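Local atomic coordinates of polymerase X (Deinococcus radiodurans, PDB entry 2W9M), a protein that probably extends DNA chains from deoxyribonucleoside triphosphates as a family X DNA polymerase, and also carries a zinc-binding polymerase/histidinol phosphatase (PHP) domain. Residues A[342-346]-A[385-389]; A[329-335]-A[358-364]. One frame throughout, in Å; residues are numbered along the deposited sequence.

Contact 1 of 2, residues A[342-346]-A[385-389]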
# COMPACT_ATOMS: atom_id res chain seq x y z
N ALA A 342 5.32 10.42 12.98
CA ALA A 342 4.73 10.57 14.30
C ALA A 342 5.52 9.79 15.35
O ALA A 342 6.27 8.87 15.02
CB ALA A 342 3.27 10.11 14.28
N SER A 343 5.36 10.17 16.61
CA SER A 343 6.01 9.46 17.70
C SER A 343 5.31 8.13 17.91
O SER A 343 4.21 7.92 17.40
CB SER A 343 5.93 10.28 18.99
OG SER A 343 4.61 10.28 19.50
N ILE A 344 5.94 7.24 18.66
CA ILE A 344 5.34 5.95 18.99
C ILE A 344 4.04 6.12 19.78
O ILE A 344 3.10 5.34 19.61
CB ILE A 344 6.33 5.05 19.78
CG1 ILE A 344 7.54 4.71 18.92
CG2 ILE A 344 5.64 3.78 20.26
CD1 ILE A 344 8.52 3.78 19.61
N ARG A 345 3.99 7.14 20.63
CA ARG A 345 2.79 7.39 21.43
C ARG A 345 1.61 7.80 20.54
O ARG A 345 0.51 7.28 20.71
CB ARG A 345 3.03 8.44 22.52
CG ARG A 345 1.83 8.63 23.45
CD ARG A 345 1.98 9.81 24.40
NE ARG A 345 2.69 9.47 25.64
CZ ARG A 345 3.97 9.74 25.86
NH1 ARG A 345 4.70 10.35 24.94
NH2 ARG A 345 4.53 9.39 27.02
N GLU A 346 1.84 8.72 19.61
CA GLU A 346 0.79 9.17 18.70
C GLU A 346 0.25 7.98 17.89
O GLU A 346 -0.96 7.84 17.72
CB GLU A 346 1.30 10.26 17.75
CG GLU A 346 2.00 11.42 18.44
CD GLU A 346 2.47 12.49 17.47
OE1 GLU A 346 3.70 12.71 17.36
OE2 GLU A 346 1.62 13.11 16.80
N GLU A 385 12.23 3.72 25.62
CA GLU A 385 11.03 4.53 25.44
C GLU A 385 9.76 3.69 25.40
O GLU A 385 8.75 4.06 25.99
CB GLU A 385 11.12 5.38 24.17
CG GLU A 385 9.78 5.93 23.70
CD GLU A 385 9.93 6.94 22.58
OE1 GLU A 385 9.29 6.76 21.52
OE2 GLU A 385 10.69 7.92 22.75
N ILE A 386 9.82 2.55 24.71
CA ILE A 386 8.66 1.66 24.63
C ILE A 386 8.28 1.11 26.00
O ILE A 386 7.09 1.02 26.33
CB ILE A 386 8.89 0.50 23.64
CG1 ILE A 386 8.94 1.04 22.20
CG2 ILE A 386 7.79 -0.54 23.79
CD1 ILE A 386 9.33 -0.00 21.17
N ARG A 387 9.28 0.77 26.81
CA ARG A 387 9.02 0.30 28.17
C ARG A 387 8.27 1.35 28.99
O ARG A 387 7.35 1.02 29.74
CB ARG A 387 10.32 -0.09 28.87
CG ARG A 387 10.90 -1.41 28.40
CD ARG A 387 12.11 -1.80 29.23
NE ARG A 387 12.71 -3.06 28.80
CZ ARG A 387 13.65 -3.71 29.47
NH1 ARG A 387 14.11 -3.23 30.62
NH2 ARG A 387 14.14 -4.86 29.00
N GLU A 388 8.65 2.62 28.83
CA GLU A 388 7.98 3.72 29.52
C GLU A 388 6.52 3.86 29.12
O GLU A 388 5.64 3.94 29.97
CB GLU A 388 8.73 5.03 29.28
CG GLU A 388 10.14 5.06 29.88
CD GLU A 388 11.06 6.06 29.19
OE1 GLU A 388 10.55 6.94 28.46
OE2 GLU A 388 12.29 5.97 29.38
N LEU A 389 6.26 3.89 27.81
CA LEU A 389 4.89 3.95 27.29
C LEU A 389 4.04 2.78 27.79
O LEU A 389 2.84 2.94 28.03
CB LEU A 389 4.90 3.95 25.77
CG LEU A 389 5.56 5.15 25.10
CD1 LEU A 389 5.68 4.92 23.60
CD2 LEU A 389 4.79 6.42 25.40
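Two helices of a PHP domain can meet largely through aliphatic side chains, and the start of helix 344-353 against helix 376-391 illustrates it. No hydrogen bond crosses between the segments. I344 and L389 carry the largest shares, with I386 and E385 adding to them: I344 CG2 lies 3.5 Å from L389 CD1, and I344 CD1 lies 3.8 Å from I386 CG1. At the outer edge the guanidinium of R345 lays one face over L389, with R345 NH2 3.4 Å from L389 CD2. The polar groups of S343 and E346 pair within their own segment as a capping box, in which E346 N donates to S343 OG (3.2 Å) and S343 N to E346 OE1 (3.1 Å). E385 extends toward I344, with E385 OE1 3.6 Å from I344 CD1, but that oxygen is hydrogen-bonded to W337. Beneath, I344, I386 and L389 also touch I396 of strand 396-403. The chemistry thus implies cohesion mainly by burial of aliphatic surface, with R345 bordering it and E385 bonded to another partner.

Contact 2 of 2, residues A[329-335]-A[358-364]. With ZN (zinc ion), chain D; ZN (zinc ion), chain C.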
# COMPACT_ATOMS: atom_id res chain seq x y z
N GLY A 329 -4.27 -6.59 16.37
CA GLY A 329 -2.90 -6.13 16.40
C GLY A 329 -2.49 -5.43 15.12
O GLY A 329 -2.57 -6.01 14.04
N MET A 330 -2.04 -4.18 15.25
CA MET A 330 -1.57 -3.41 14.11
C MET A 330 -0.04 -3.36 14.07
O MET A 330 0.57 -2.43 14.58
CB MET A 330 -2.15 -1.99 14.14
CG MET A 330 -3.66 -1.95 13.97
SD MET A 330 -4.19 -1.98 12.24
CE MET A 330 -3.74 -3.65 11.76
N ILE A 331 0.56 -4.37 13.46
CA ILE A 331 2.02 -4.50 13.50
C ILE A 331 2.69 -3.96 12.24
O ILE A 331 2.02 -3.65 11.25
CB ILE A 331 2.47 -5.95 13.76
CG1 ILE A 331 2.12 -6.84 12.56
CG2 ILE A 331 1.85 -6.48 15.05
CD1 ILE A 331 2.61 -8.28 12.71
N HIS A 332 4.01 -3.86 12.31
CA HIS A 332 4.81 -3.28 11.23
C HIS A 332 4.39 -1.83 10.94
O HIS A 332 3.85 -1.53 9.88
CB HIS A 332 4.74 -4.15 9.98
CG HIS A 332 5.68 -3.72 8.90
ND1 HIS A 332 5.60 -4.20 7.61
CD2 HIS A 332 6.72 -2.85 8.91
CE1 HIS A 332 6.55 -3.65 6.88
NE2 HIS A 332 7.25 -2.82 7.65
N THR A 333 4.64 -0.95 11.90
CA THR A 333 4.38 0.47 11.74
C THR A 333 5.68 1.23 11.95
O THR A 333 6.61 0.71 12.58
CB THR A 333 3.35 0.96 12.77
OG1 THR A 333 3.87 0.77 14.09
CG2 THR A 333 2.04 0.20 12.63
N HIS A 334 5.77 2.44 11.42
CA HIS A 334 6.99 3.24 11.55
C HIS A 334 6.76 4.52 12.34
O HIS A 334 5.66 5.07 12.34
CB HIS A 334 7.59 3.55 10.17
CG HIS A 334 8.08 2.35 9.44
ND1 HIS A 334 9.42 2.00 9.38
CD2 HIS A 334 7.42 1.39 8.75
CE1 HIS A 334 9.55 0.89 8.69
NE2 HIS A 334 8.35 0.50 8.30
N SER A 335 7.81 4.97 13.02
CA SER A 335 7.72 6.15 13.87
C SER A 335 8.81 7.16 13.51
O SER A 335 9.61 6.94 12.61
CB SER A 335 7.88 5.76 15.34
OG SER A 335 9.23 5.43 15.64
N PHE A 358 -3.64 -3.40 19.97
CA PHE A 358 -2.25 -3.08 20.27
C PHE A 358 -1.43 -2.68 19.03
O PHE A 358 -1.82 -2.98 17.90
CB PHE A 358 -1.57 -4.24 21.03
CG PHE A 358 -1.33 -5.47 20.19
CD1 PHE A 358 -2.34 -6.41 20.00
CD2 PHE A 358 -0.10 -5.70 19.60
CE1 PHE A 358 -2.12 -7.54 19.24
CE2 PHE A 358 0.13 -6.83 18.83
CZ PHE A 358 -0.88 -7.75 18.65
N LEU A 359 -0.32 -2.00 19.27
CA LEU A 359 0.53 -1.50 18.19
C LEU A 359 1.82 -2.30 18.08
O LEU A 359 2.46 -2.61 19.08
CB LEU A 359 0.88 -0.02 18.42
CG LEU A 359 1.90 0.60 17.46
CD1 LEU A 359 1.26 0.95 16.12
CD2 LEU A 359 2.53 1.83 18.09
N GLY A 360 2.20 -2.61 16.85
CA GLY A 360 3.45 -3.29 16.59
C GLY A 360 4.49 -2.34 16.02
O GLY A 360 4.38 -1.88 14.88
N THR A 361 5.49 -2.04 16.83
CA THR A 361 6.62 -1.21 16.42
C THR A 361 7.49 -1.97 15.43
O THR A 361 7.65 -3.18 15.54
CB THR A 361 7.45 -0.83 17.66
OG1 THR A 361 6.90 0.36 18.25
CG2 THR A 361 8.91 -0.59 17.30
N ALA A 362 8.05 -1.26 14.45
CA ALA A 362 8.89 -1.90 13.43
C ALA A 362 9.63 -0.91 12.53
O ALA A 362 9.40 -0.87 11.33
CB ALA A 362 8.07 -2.87 12.59
N ASP A 363 10.53 -0.13 13.12
CA ASP A 363 11.32 0.83 12.36
C ASP A 363 12.49 0.14 11.65
O ASP A 363 12.85 -0.98 12.00
CB ASP A 363 11.81 1.96 13.28
CG ASP A 363 10.71 2.94 13.65
OD1 ASP A 363 10.18 3.60 12.73
OD2 ASP A 363 10.36 3.05 14.84
N HIS A 364 13.05 0.80 10.64
CA HIS A 364 14.13 0.20 9.86
C HIS A 364 15.40 0.07 10.69
O HIS A 364 15.51 0.63 11.78
CB HIS A 364 14.45 1.03 8.62
CG HIS A 364 13.26 1.34 7.78
ND1 HIS A 364 12.82 0.51 6.78
CD2 HIS A 364 12.42 2.40 7.79
CE1 HIS A 364 11.75 1.04 6.21
NE2 HIS A 364 11.49 2.19 6.80
ZN ZN D . 8.16 -1.03 6.60
ZN ZN C . 10.03 3.27 5.83
O HOH W 1 7.62 2.09 14.82
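Metal coordination, the strongest polar interaction here, shows how a parallel strand pair can deliver ligands from the C-terminal part of each strand and the turn that follows. H332 NE2 and H334 NE2 bind the same zinc ion, each at 2.3 Å, a site completed by E401 and D516; H364 NE2 binds a second at 2.1 Å, together with D339 and H518. On its other nitrogen, H332 ND1 is hydrogen-bonded to E487. The clustered histidines and acids are characteristic of a PHP metal centre. Next to it, S335 grips D363 twice, S335 N donating to D363 OD1 and S335 OG to D363 OD2, both at 2.8 Å. A water bridges T333 O (2.8 Å) and, weakly, D363 OD2 (2.9 Å).

Further back the strands pair in parallel; the axes of 329-331 and 358-361 approach to 4.3 Å at 17°. M330 N donates to F358 O (2.9 Å), and G360 N to M330 O (2.8 Å). A beta bulge then shifts the register by one residue, and G360 O accepts from both T333 N (3.1 Å) and T333 OG1 (2.8 Å).

Packing fills in the remainder. The H334 and H364 rings form an offset stack with centroids 4.2 Å apart, and G329 CA makes a CH-pi contact over the F358 ring, 3.5 Å from its centroid. At G360 a side chain would collide with I331 CA.

The pair begins the seven-stranded parallel set, as in the distorted (beta/alpha)7 barrel of PHP domains. Strand 396-403 continues beyond 358-364, while T333 and L359 meet helix 344-353 and T361 meets helix 376-391.

How the contacts relate
Strand 329-333 comes first in the chain among these elements, and helix 344-353 follows it. The chain then returns as strand 358-364, where contact 2 closes a beta-alpha-beta unit across 22 intervening residues. Helix 376-391 comes next, and contact 1 closes a longer loop of 38 residues back to the start of helix 344-353. Because their segments alternate along the chain, the two closures cross rather than nest. They also touch: I344 CG1 is 3.8 Å from S335 CB, and I386 CD1 is 3.8 Å from T361 OG1. Together they illustrate layered assembly, one joining strands of the sheet and the other the helices packed over it.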